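Local coordinates for protein pantothenate kinase (Coxiella burnetii, PDB 3TQC) that catalyses the ATP-dependent phosphorylation of (R)-pantothenate to (R)-4'-phosphopantothenate, the first of five steps from pantothenate to coenzyme A, at residues B[22-27]-B[60-65]; B[227-232]-B[300-305]; B[93-98]-B[197-202]; B[41-46]-B[109-114]. One frame throughout, in Å; residues are numbered along the deposited sequence.

Interaction 1: B[22-27]-B[60-65]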
# COMPACT_ATOMS: atom_id res chain seq x y z
N GLN B 22 27.63 8.00 -7.38
CA GLN B 22 28.69 8.04 -6.36
C GLN B 22 28.12 7.66 -5.00
O GLN B 22 28.69 6.84 -4.27
CB GLN B 22 29.35 9.44 -6.28
CG GLN B 22 30.68 9.50 -5.53
CD GLN B 22 30.54 9.55 -3.99
OE1 GLN B 22 29.62 10.18 -3.44
NE2 GLN B 22 31.48 8.91 -3.29
N GLN B 23 26.98 8.25 -4.66
CA GLN B 23 26.40 8.04 -3.35
C GLN B 23 25.99 6.58 -3.19
O GLN B 23 26.23 5.98 -2.15
CB GLN B 23 25.22 8.98 -3.13
CG GLN B 23 25.64 10.35 -2.63
CD GLN B 23 24.65 11.44 -2.98
OE1 GLN B 23 23.68 11.21 -3.71
NE2 GLN B 23 24.90 12.65 -2.48
N TRP B 24 25.39 6.01 -4.23
CA TRP B 24 25.01 4.60 -4.20
C TRP B 24 26.22 3.68 -3.98
O TRP B 24 26.10 2.66 -3.30
CB TRP B 24 24.27 4.22 -5.48
CG TRP B 24 23.68 2.86 -5.40
CD1 TRP B 24 24.15 1.73 -6.01
CD2 TRP B 24 22.54 2.47 -4.64
NE1 TRP B 24 23.34 0.67 -5.68
CE2 TRP B 24 22.36 1.09 -4.83
CE3 TRP B 24 21.66 3.15 -3.79
CZ2 TRP B 24 21.34 0.38 -4.22
CZ3 TRP B 24 20.64 2.45 -3.20
CH2 TRP B 24 20.48 1.08 -3.42
N GLY B 25 27.36 4.05 -4.58
CA GLY B 25 28.62 3.32 -4.40
C GLY B 25 29.33 3.53 -3.07
O GLY B 25 30.27 2.81 -2.75
N ASN B 26 28.87 4.52 -2.30
CA ASN B 26 29.36 4.78 -0.94
C ASN B 26 28.75 3.85 0.14
O ASN B 26 28.98 4.06 1.34
CB ASN B 26 29.10 6.25 -0.60
CG ASN B 26 29.84 6.72 0.63
OD1 ASN B 26 31.03 7.02 0.58
ND2 ASN B 26 29.12 6.82 1.74
N PHE B 27 27.96 2.85 -0.27
CA PHE B 27 27.39 1.85 0.65
C PHE B 27 28.43 1.19 1.57
O PHE B 27 29.57 0.93 1.18
CB PHE B 27 26.62 0.77 -0.13
CG PHE B 27 27.48 -0.11 -1.03
CD1 PHE B 27 27.87 -1.38 -0.61
CD2 PHE B 27 27.89 0.34 -2.29
CE1 PHE B 27 28.66 -2.20 -1.44
CE2 PHE B 27 28.67 -0.47 -3.12
CZ PHE B 27 29.06 -1.74 -2.69
N LEU B 60 24.10 -5.61 -7.23
CA LEU B 60 24.58 -6.34 -6.07
C LEU B 60 24.25 -5.59 -4.77
O LEU B 60 23.60 -6.15 -3.91
CB LEU B 60 26.07 -6.65 -6.19
CG LEU B 60 26.67 -7.41 -5.01
CD1 LEU B 60 25.80 -8.61 -4.64
CD2 LEU B 60 28.09 -7.85 -5.33
N PRO B 61 24.67 -4.32 -4.65
CA PRO B 61 24.27 -3.63 -3.41
C PRO B 61 22.75 -3.42 -3.28
O PRO B 61 22.23 -3.41 -2.16
CB PRO B 61 25.01 -2.28 -3.48
CG PRO B 61 25.55 -2.18 -4.87
CD PRO B 61 25.66 -3.57 -5.42
N LEU B 62 22.06 -3.26 -4.41
CA LEU B 62 20.61 -3.17 -4.38
C LEU B 62 20.07 -4.46 -3.77
O LEU B 62 19.21 -4.41 -2.91
CB LEU B 62 20.02 -2.93 -5.78
CG LEU B 62 18.49 -2.99 -5.87
CD1 LEU B 62 17.85 -2.13 -4.79
CD2 LEU B 62 17.98 -2.58 -7.27
N SER B 63 20.60 -5.60 -4.20
CA SER B 63 20.14 -6.86 -3.65
C SER B 63 20.43 -6.96 -2.16
O SER B 63 19.59 -7.46 -1.41
CB SER B 63 20.72 -8.06 -4.41
OG SER B 63 22.08 -8.28 -4.08
N ARG B 64 21.58 -6.47 -1.72
CA ARG B 64 21.89 -6.45 -0.29
C ARG B 64 20.92 -5.56 0.48
O ARG B 64 20.48 -5.92 1.56
CB ARG B 64 23.33 -6.01 -0.04
CG ARG B 64 23.75 -5.95 1.45
CD ARG B 64 23.85 -7.33 2.06
NE ARG B 64 24.02 -7.33 3.51
CZ ARG B 64 23.03 -7.34 4.41
NH1 ARG B 64 21.76 -7.31 4.04
NH2 ARG B 64 23.33 -7.37 5.69
N LEU B 65 20.57 -4.40 -0.07
CA LEU B 65 19.61 -3.50 0.58
C LEU B 65 18.31 -4.26 0.75
O LEU B 65 17.77 -4.34 1.83
CB LEU B 65 19.39 -2.22 -0.22
CG LEU B 65 18.28 -1.27 0.30
CD1 LEU B 65 18.69 -0.61 1.59
CD2 LEU B 65 17.91 -0.23 -0.72
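Pro61 lies over one face of the Phe27 ring, and the Trp24 indole turns its benzo edge to Leu62 and Leu65. Pro61 CB sits 3.9 Å from the Phe27 ring centre, only 2° off the ring normal, a CH-pi contact. Leu62 CA lies in the indole plane, 3.6 Å from Trp24 CZ2. Leu65 CD2 is also near that plane. In this P-loop kinase fold, the short helix 21-25 and the turn after it meet the long helix 52-84. Trp24 CG is anti to the backbone N (chi1 -171°), and the far end of the indole comes nearer to 60-65 than its CB does. Pro61 touches both aromatic residues, with its CG 3.7 Å from Trp24 NE1. Helix 52-84 is kinked at Pro61, whose N has no hydrogen to give to the preceding turn. No hydrogen bond joins the two segments. The indole N-H is nevertheless satisfied by Ile58 O, one turn earlier on helix 52-84. Leu84 and Phe83 of the second subunit pack on Trp24 and Pro61, respectively. Within 60-65, Ser63 OG gives a 2.6 Å bond to Leu60 O, on a lone pair in the carbonyl plane; this O also accepts from Arg64 N.

Interaction 2: B[227-232]-B[300-305]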
# COMPACT_ATOMS: atom_id res chain seq x y z
N PHE B 227 2.06 -7.17 -1.93
CA PHE B 227 3.50 -7.10 -1.90
C PHE B 227 4.02 -6.20 -0.81
O PHE B 227 3.29 -5.41 -0.22
CB PHE B 227 4.11 -6.81 -3.30
CG PHE B 227 3.78 -5.47 -3.89
CD1 PHE B 227 4.07 -4.29 -3.23
CD2 PHE B 227 3.26 -5.39 -5.17
CE1 PHE B 227 3.82 -3.03 -3.83
CE2 PHE B 227 2.98 -4.15 -5.77
CZ PHE B 227 3.27 -2.97 -5.10
N ASP B 228 5.31 -6.35 -0.53
CA ASP B 228 5.94 -5.72 0.61
C ASP B 228 6.81 -4.52 0.25
O ASP B 228 7.04 -3.63 1.07
CB ASP B 228 6.80 -6.79 1.28
CG ASP B 228 5.97 -7.96 1.74
OD1 ASP B 228 5.39 -7.82 2.84
OD2 ASP B 228 5.87 -8.98 1.02
N PHE B 229 7.29 -4.50 -0.98
CA PHE B 229 8.26 -3.53 -1.43
C PHE B 229 8.11 -3.42 -2.93
O PHE B 229 7.86 -4.42 -3.59
CB PHE B 229 9.64 -4.03 -1.08
CG PHE B 229 10.72 -3.02 -1.23
CD1 PHE B 229 11.23 -2.37 -0.12
CD2 PHE B 229 11.27 -2.75 -2.47
CE1 PHE B 229 12.26 -1.42 -0.26
CE2 PHE B 229 12.28 -1.81 -2.62
CZ PHE B 229 12.77 -1.15 -1.52
N SER B 230 8.28 -2.23 -3.48
CA SER B 230 8.22 -2.08 -4.92
C SER B 230 9.31 -1.19 -5.43
O SER B 230 9.67 -0.21 -4.79
CB SER B 230 6.87 -1.52 -5.35
OG SER B 230 6.63 -0.32 -4.67
N LEU B 231 9.83 -1.56 -6.60
CA LEU B 231 10.80 -0.77 -7.36
C LEU B 231 10.07 -0.26 -8.56
O LEU B 231 9.28 -0.99 -9.17
CB LEU B 231 11.94 -1.64 -7.88
CG LEU B 231 13.03 -2.21 -6.97
CD1 LEU B 231 12.51 -3.35 -6.12
CD2 LEU B 231 14.18 -2.68 -7.85
N PHE B 232 10.33 0.97 -8.95
CA PHE B 232 9.85 1.48 -10.22
C PHE B 232 11.09 1.80 -11.04
O PHE B 232 11.97 2.50 -10.56
CB PHE B 232 8.96 2.70 -10.03
CG PHE B 232 8.33 3.21 -11.31
CD1 PHE B 232 7.01 2.93 -11.60
CD2 PHE B 232 9.05 4.00 -12.19
CE1 PHE B 232 6.42 3.41 -12.75
CE2 PHE B 232 8.48 4.48 -13.33
CZ PHE B 232 7.15 4.17 -13.62
N ARG B 300 4.19 5.69 -5.97
CA ARG B 300 3.77 4.69 -4.99
C ARG B 300 4.90 3.72 -4.64
O ARG B 300 4.80 3.01 -3.68
CB ARG B 300 2.56 3.90 -5.46
CG ARG B 300 1.32 4.72 -5.70
CD ARG B 300 0.11 3.81 -5.81
NE ARG B 300 -0.09 3.06 -4.57
CZ ARG B 300 -0.47 1.79 -4.50
NH1 ARG B 300 -0.73 1.08 -5.59
NH2 ARG B 300 -0.58 1.22 -3.29
N ALA B 301 5.96 3.70 -5.44
CA ALA B 301 7.08 2.79 -5.28
C ALA B 301 7.92 3.18 -4.10
O ALA B 301 8.06 4.36 -3.79
CB ALA B 301 7.94 2.79 -6.53
N GLN B 302 8.49 2.18 -3.45
CA GLN B 302 9.43 2.40 -2.35
C GLN B 302 10.79 2.85 -2.90
O GLN B 302 11.50 3.63 -2.29
CB GLN B 302 9.63 1.13 -1.52
CG GLN B 302 8.62 0.90 -0.45
CD GLN B 302 7.30 0.47 -0.99
OE1 GLN B 302 7.22 -0.46 -1.80
NE2 GLN B 302 6.23 1.15 -0.58
N LEU B 303 11.14 2.33 -4.06
CA LEU B 303 12.44 2.57 -4.65
C LEU B 303 12.26 2.90 -6.12
O LEU B 303 11.55 2.20 -6.84
CB LEU B 303 13.30 1.32 -4.48
CG LEU B 303 14.79 1.39 -4.79
CD1 LEU B 303 15.51 0.36 -3.94
CD2 LEU B 303 15.03 1.13 -6.26
N ILE B 304 12.88 3.98 -6.57
CA ILE B 304 12.84 4.30 -7.98
C ILE B 304 14.25 4.25 -8.50
O ILE B 304 15.14 4.89 -7.96
CB ILE B 304 12.20 5.66 -8.24
CG1 ILE B 304 10.75 5.64 -7.73
CG2 ILE B 304 12.23 6.00 -9.72
CD1 ILE B 304 10.17 7.01 -7.54
N LEU B 305 14.46 3.45 -9.53
CA LEU B 305 15.73 3.38 -10.22
C LEU B 305 15.56 4.20 -11.46
O LEU B 305 14.66 3.94 -12.26
CB LEU B 305 16.07 1.95 -10.61
CG LEU B 305 16.23 0.93 -9.51
CD1 LEU B 305 16.43 -0.46 -10.14
CD2 LEU B 305 17.40 1.29 -8.65
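Phe229 lays one ring face over the aliphatic start of Gln302. Gln302 CB stands 3.9 Å from the Phe229 ring centre, 11° off the normal, a CH-pi contact. Leu303 CD1 meets the edge of the same ring, in its plane. The Gln302 chain then bends at CG (chi2 74°), and its amide comes back to Ser230. Gln302 OE1 receives Ser230 OG at 2.9 Å, with the hydroxyl above the carbonyl plane, and also a weak bond from Ser230 N. Beyond this turn the segments run as neighbouring parallel strands in the central sheet of the P-loop kinase fold, their axes 23° apart. Leu303 N bonds to Ser230 O, Phe232 N to Leu303 O at 2.7 Å, and Leu305 N to Phe232 O. Leu231 and Leu303 lie side by side on one sheet face, where Leu62 of helix 52-84 packs against them. On the other face, Phe232 CB touches Ala301 CB at 3.6 Å, and Phe232 CB approaches Ile304 CG1. The Phe232 side chain also approaches Gly99, a predicted ATP-site residue. At the start of the second segment, Arg300 NE forms a salt bridge with Asp225 of the second subunit, while its NH1 bonds to Leu208 O.

Interaction 3: B[93-98]-B[197-202]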
# COMPACT_ATOMS: atom_id res chain seq x y z
N TYR B 93 8.15 -12.99 0.98
CA TYR B 93 8.31 -11.57 0.83
C TYR B 93 8.19 -11.29 -0.66
O TYR B 93 8.86 -11.93 -1.44
CB TYR B 93 9.69 -11.16 1.35
CG TYR B 93 9.82 -9.68 1.53
CD1 TYR B 93 9.54 -9.09 2.74
CD2 TYR B 93 10.25 -8.87 0.48
CE1 TYR B 93 9.66 -7.73 2.90
CE2 TYR B 93 10.36 -7.53 0.63
CZ TYR B 93 10.08 -6.96 1.85
OH TYR B 93 10.19 -5.60 2.01
N ILE B 94 7.33 -10.35 -1.05
CA ILE B 94 7.10 -10.08 -2.47
C ILE B 94 7.56 -8.69 -2.83
O ILE B 94 7.11 -7.71 -2.23
CB ILE B 94 5.64 -10.22 -2.85
CG1 ILE B 94 5.12 -11.62 -2.48
CG2 ILE B 94 5.48 -9.99 -4.34
CD1 ILE B 94 3.83 -12.01 -3.22
N ILE B 95 8.44 -8.61 -3.82
CA ILE B 95 9.00 -7.36 -4.27
C ILE B 95 8.41 -7.04 -5.65
O ILE B 95 8.52 -7.84 -6.57
CB ILE B 95 10.52 -7.44 -4.38
CG1 ILE B 95 11.15 -7.70 -3.00
CG2 ILE B 95 11.12 -6.17 -4.98
CD1 ILE B 95 12.64 -8.15 -3.09
N GLY B 96 7.80 -5.88 -5.79
CA GLY B 96 7.18 -5.47 -7.04
C GLY B 96 8.17 -4.74 -7.90
O GLY B 96 8.97 -3.95 -7.40
N ILE B 97 8.15 -5.02 -9.21
CA ILE B 97 8.94 -4.24 -10.14
C ILE B 97 8.03 -3.72 -11.24
O ILE B 97 7.42 -4.49 -11.98
CB ILE B 97 10.07 -5.03 -10.75
CG1 ILE B 97 10.99 -5.60 -9.68
CG2 ILE B 97 10.91 -4.14 -11.68
CD1 ILE B 97 12.17 -6.29 -10.30
N ALA B 98 7.93 -2.40 -11.31
CA ALA B 98 7.03 -1.73 -12.25
C ALA B 98 7.86 -0.80 -13.15
O ALA B 98 9.04 -0.56 -12.89
CB ALA B 98 5.99 -0.95 -11.49
N PRO B 197 8.36 -19.78 -2.10
CA PRO B 197 9.76 -19.40 -2.05
C PRO B 197 9.93 -18.36 -0.96
O PRO B 197 8.95 -17.96 -0.32
CB PRO B 197 9.98 -18.77 -3.41
CG PRO B 197 8.67 -18.13 -3.72
CD PRO B 197 7.63 -19.05 -3.17
N ASP B 198 11.15 -17.92 -0.73
CA ASP B 198 11.38 -16.91 0.28
C ASP B 198 11.01 -15.55 -0.27
O ASP B 198 10.56 -14.68 0.47
CB ASP B 198 12.84 -16.95 0.69
CG ASP B 198 13.23 -18.27 1.27
OD1 ASP B 198 12.69 -18.59 2.36
OD2 ASP B 198 14.04 -18.99 0.61
N ILE B 199 11.21 -15.38 -1.57
CA ILE B 199 10.97 -14.11 -2.23
C ILE B 199 10.28 -14.35 -3.56
O ILE B 199 10.63 -15.28 -4.30
CB ILE B 199 12.28 -13.35 -2.48
CG1 ILE B 199 12.98 -13.04 -1.14
CG2 ILE B 199 12.02 -12.10 -3.32
CD1 ILE B 199 14.41 -12.46 -1.30
N VAL B 200 9.27 -13.52 -3.84
CA VAL B 200 8.66 -13.48 -5.14
C VAL B 200 8.94 -12.11 -5.70
O VAL B 200 8.67 -11.10 -5.04
CB VAL B 200 7.13 -13.70 -5.06
CG1 VAL B 200 6.50 -13.50 -6.44
CG2 VAL B 200 6.82 -15.09 -4.48
N ILE B 201 9.51 -12.05 -6.89
CA ILE B 201 9.68 -10.78 -7.56
C ILE B 201 8.53 -10.69 -8.53
O ILE B 201 8.41 -11.52 -9.42
CB ILE B 201 11.03 -10.67 -8.28
CG1 ILE B 201 12.18 -10.63 -7.27
CG2 ILE B 201 11.08 -9.43 -9.18
CD1 ILE B 201 13.55 -10.87 -7.88
N LEU B 202 7.67 -9.70 -8.34
CA LEU B 202 6.48 -9.54 -9.18
C LEU B 202 6.72 -8.39 -10.15
O LEU B 202 6.77 -7.23 -9.74
CB LEU B 202 5.26 -9.26 -8.30
CG LEU B 202 3.93 -9.08 -9.02
CD1 LEU B 202 3.56 -10.33 -9.80
CD2 LEU B 202 2.84 -8.69 -8.02
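Ile97 CG1 lies anti to its carbonyl carbon (chi1 -57°) and CD1 continues anti (chi2 -175°), which brings Ile97 CD1 to 3.5 Å from Ile201 CG2. Ile95 and Ile199 repeat the pattern two residues earlier on each strand, with Ile95 CD1 4.0 Å from Ile199 CG2. On the opposite face, Ile94 and Val200 lie side by side and point the same way. Ile94 CG1 touches Val200 CB at 3.9 Å, and Ile94 CG2 reaches Leu202 CB. The backbones form a parallel pair in the core sheet of the P-loop NTPase fold, with axes 17° apart. Five hydrogen bonds run in a ladder. Tyr93 N bonds to Asp198 O, Val200 N to Tyr93 O, and Ile95 N to Val200 O. Leu202 N to Ile95 O and Ile97 N to Leu202 O are both 2.7 Å. Gly96 pairs with Leu202, and Gly96 CA makes a C-H contact of 3.2 Å with Leu202 O. Asp198 OD1 forms a salt bridge with Lys90, and its OD2 accepts from Asn124 N. Strand 93-99 has strand 229-234 as its other neighbour, and strand 199-203 is flanked beyond by strand 125-129. Helix 105-116 covers the face of Ile95, Ile97 and Ile201, and helix 52-84 covers Tyr93 and Ile199 on that same face.

Interaction 4: B[41-46]-B[109-114]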
# COMPACT_ATOMS: atom_id res chain seq x y z
N ASP B 41 27.59 -17.57 -12.63
CA ASP B 41 26.83 -18.67 -13.24
C ASP B 41 25.32 -18.36 -13.33
O ASP B 41 24.72 -18.50 -14.40
CB ASP B 41 27.07 -19.97 -12.46
CG ASP B 41 26.11 -21.08 -12.86
OD1 ASP B 41 24.94 -21.06 -12.40
OD2 ASP B 41 26.53 -21.98 -13.61
N LYS B 42 24.71 -17.93 -12.22
CA LYS B 42 23.26 -17.61 -12.20
C LYS B 42 22.89 -16.43 -13.10
O LYS B 42 21.78 -16.37 -13.61
CB LYS B 42 22.78 -17.33 -10.77
CG LYS B 42 22.79 -18.54 -9.88
CD LYS B 42 21.95 -18.37 -8.63
CE LYS B 42 22.13 -19.57 -7.71
NZ LYS B 42 21.40 -19.35 -6.44
N LEU B 43 23.82 -15.50 -13.27
CA LEU B 43 23.63 -14.31 -14.10
C LEU B 43 23.88 -14.53 -15.59
O LEU B 43 23.65 -13.61 -16.38
CB LEU B 43 24.53 -13.18 -13.59
CG LEU B 43 24.10 -12.61 -12.23
CD1 LEU B 43 25.27 -11.95 -11.52
CD2 LEU B 43 22.94 -11.64 -12.42
N GLN B 44 24.35 -15.72 -15.98
CA GLN B 44 24.60 -16.04 -17.40
C GLN B 44 23.47 -15.57 -18.31
O GLN B 44 22.29 -15.87 -18.06
CB GLN B 44 24.79 -17.54 -17.61
CG GLN B 44 26.18 -18.03 -17.40
CD GLN B 44 26.27 -19.53 -17.50
OE1 GLN B 44 26.90 -20.08 -18.40
NE2 GLN B 44 25.61 -20.22 -16.57
N GLY B 45 23.84 -14.86 -19.38
CA GLY B 45 22.87 -14.29 -20.33
C GLY B 45 22.48 -12.87 -19.96
O GLY B 45 22.07 -12.09 -20.83
N GLN B 46 22.62 -12.54 -18.68
CA GLN B 46 22.21 -11.26 -18.14
C GLN B 46 23.43 -10.35 -17.95
O GLN B 46 23.36 -9.16 -18.21
CB GLN B 46 21.49 -11.49 -16.82
CG GLN B 46 20.14 -10.86 -16.73
CD GLN B 46 19.19 -11.35 -17.81
OE1 GLN B 46 19.10 -12.55 -18.08
NE2 GLN B 46 18.48 -10.42 -18.43
N SER B 109 14.42 -7.90 -12.90
CA SER B 109 13.91 -8.98 -12.08
C SER B 109 14.80 -10.23 -12.18
O SER B 109 15.01 -10.91 -11.19
CB SER B 109 12.46 -9.32 -12.46
OG SER B 109 12.46 -10.17 -13.60
N ARG B 110 15.34 -10.51 -13.36
CA ARG B 110 16.21 -11.66 -13.50
C ARG B 110 17.54 -11.44 -12.78
O ARG B 110 18.11 -12.37 -12.20
CB ARG B 110 16.42 -12.02 -14.98
CG ARG B 110 15.14 -12.56 -15.62
CD ARG B 110 15.25 -12.77 -17.13
NE ARG B 110 13.96 -12.52 -17.79
CZ ARG B 110 13.67 -12.84 -19.06
NH1 ARG B 110 14.58 -13.44 -19.84
NH2 ARG B 110 12.46 -12.57 -19.54
N VAL B 111 18.04 -10.22 -12.80
CA VAL B 111 19.30 -9.93 -12.14
C VAL B 111 19.13 -10.05 -10.62
O VAL B 111 19.95 -10.69 -9.95
CB VAL B 111 19.83 -8.56 -12.48
CG1 VAL B 111 21.01 -8.20 -11.56
CG2 VAL B 111 20.23 -8.53 -13.94
N LEU B 112 18.05 -9.43 -10.12
CA LEU B 112 17.73 -9.49 -8.70
C LEU B 112 17.40 -10.89 -8.24
O LEU B 112 17.71 -11.24 -7.11
CB LEU B 112 16.60 -8.52 -8.34
CG LEU B 112 16.98 -7.03 -8.36
CD1 LEU B 112 15.82 -6.19 -7.80
CD2 LEU B 112 18.25 -6.75 -7.58
N LYS B 113 16.77 -11.70 -9.10
CA LYS B 113 16.44 -13.08 -8.75
C LYS B 113 17.73 -13.85 -8.50
O LYS B 113 17.85 -14.53 -7.49
CB LYS B 113 15.60 -13.78 -9.82
CG LYS B 113 15.49 -15.32 -9.68
CD LYS B 113 14.72 -15.91 -10.87
CE LYS B 113 14.47 -17.43 -10.78
NZ LYS B 113 15.70 -18.17 -10.36
N ALA B 114 18.69 -13.74 -9.41
CA ALA B 114 19.98 -14.38 -9.23
C ALA B 114 20.70 -13.87 -7.99
O ALA B 114 21.19 -14.67 -7.20
CB ALA B 114 20.86 -14.19 -10.47
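The C-terminal part of helix 37-42 and the residues after it lie against helix 105-116, with the CA atoms of Lys42 and Ala114 5.5 Å apart. Ala114 CB is the meeting point at this end. Lys42 CB is 3.7 Å and Leu43 CD2 3.8 Å from Ala114 CB. The Lys42 chain is extended beyond CG. Its CD passes Ala114 O, and its NZ bonds to Ser117 OG, a hydroxyl that also bonds to Ala114 O. Leu43 CD2 also meets Val111 CG1 at 4.0 Å, and Val55 of helix 52-84 packs on the same leucine. Farther along, Gln46 CG presses on Val111 CG2 at 3.6 Å. The Gln46 chain bends at CG, and its amide group comes up to the aliphatic part of Arg110. Gln46 OE1 is 4.0 Å from Arg110 CD, and the two side chains cross at about a right angle. Their amide and guanidinium planes are 58° apart. This is van der Waals contact, and no hydrogen bond crosses between the segments. Within 41-46 the turn is held by its own bonds. Asp41 O accepts from both Gln44 N and Gln44 NE2, the side-chain bond being 2.9 Å long. Gly45 has a positive phi of 92°, and a side chain at its backbone angles would collide with the carbonyl O of Gln44. Helix 105-116 follows the loop whose Lys105 and Ser106 line the bound ADP, and Arg110 lies one turn beyond Ser106. The strand, loop and helix together match the P-loop (Walker A) arrangement of this kinase family.

Overall arrangement
Interactions 2 and 3 share one sheet, with centres about 11 Å apart. Strands 229-234 and 93-99 are neighbours in it, and Gly96 bonds to Phe229 and Leu231. Interactions 1 and 4 belong to the helical layer packed on that sheet. Leu62 links them: it touches Leu112 of interaction 4 and Leu231, Leu303 and Leu305 of interaction 2. Ile201 and Ile97 of interaction 3 pack on Ser109 of interaction 4. Along the chain, interactions 1 and 4 alternate, as do 3 and 4, whereas interaction 2 comes after all the others. N-terminal segments, P-loop helix and parallel strands are thereby joined near the bound ADP, with side chains of the four contacts about 6 to 10 Å from it.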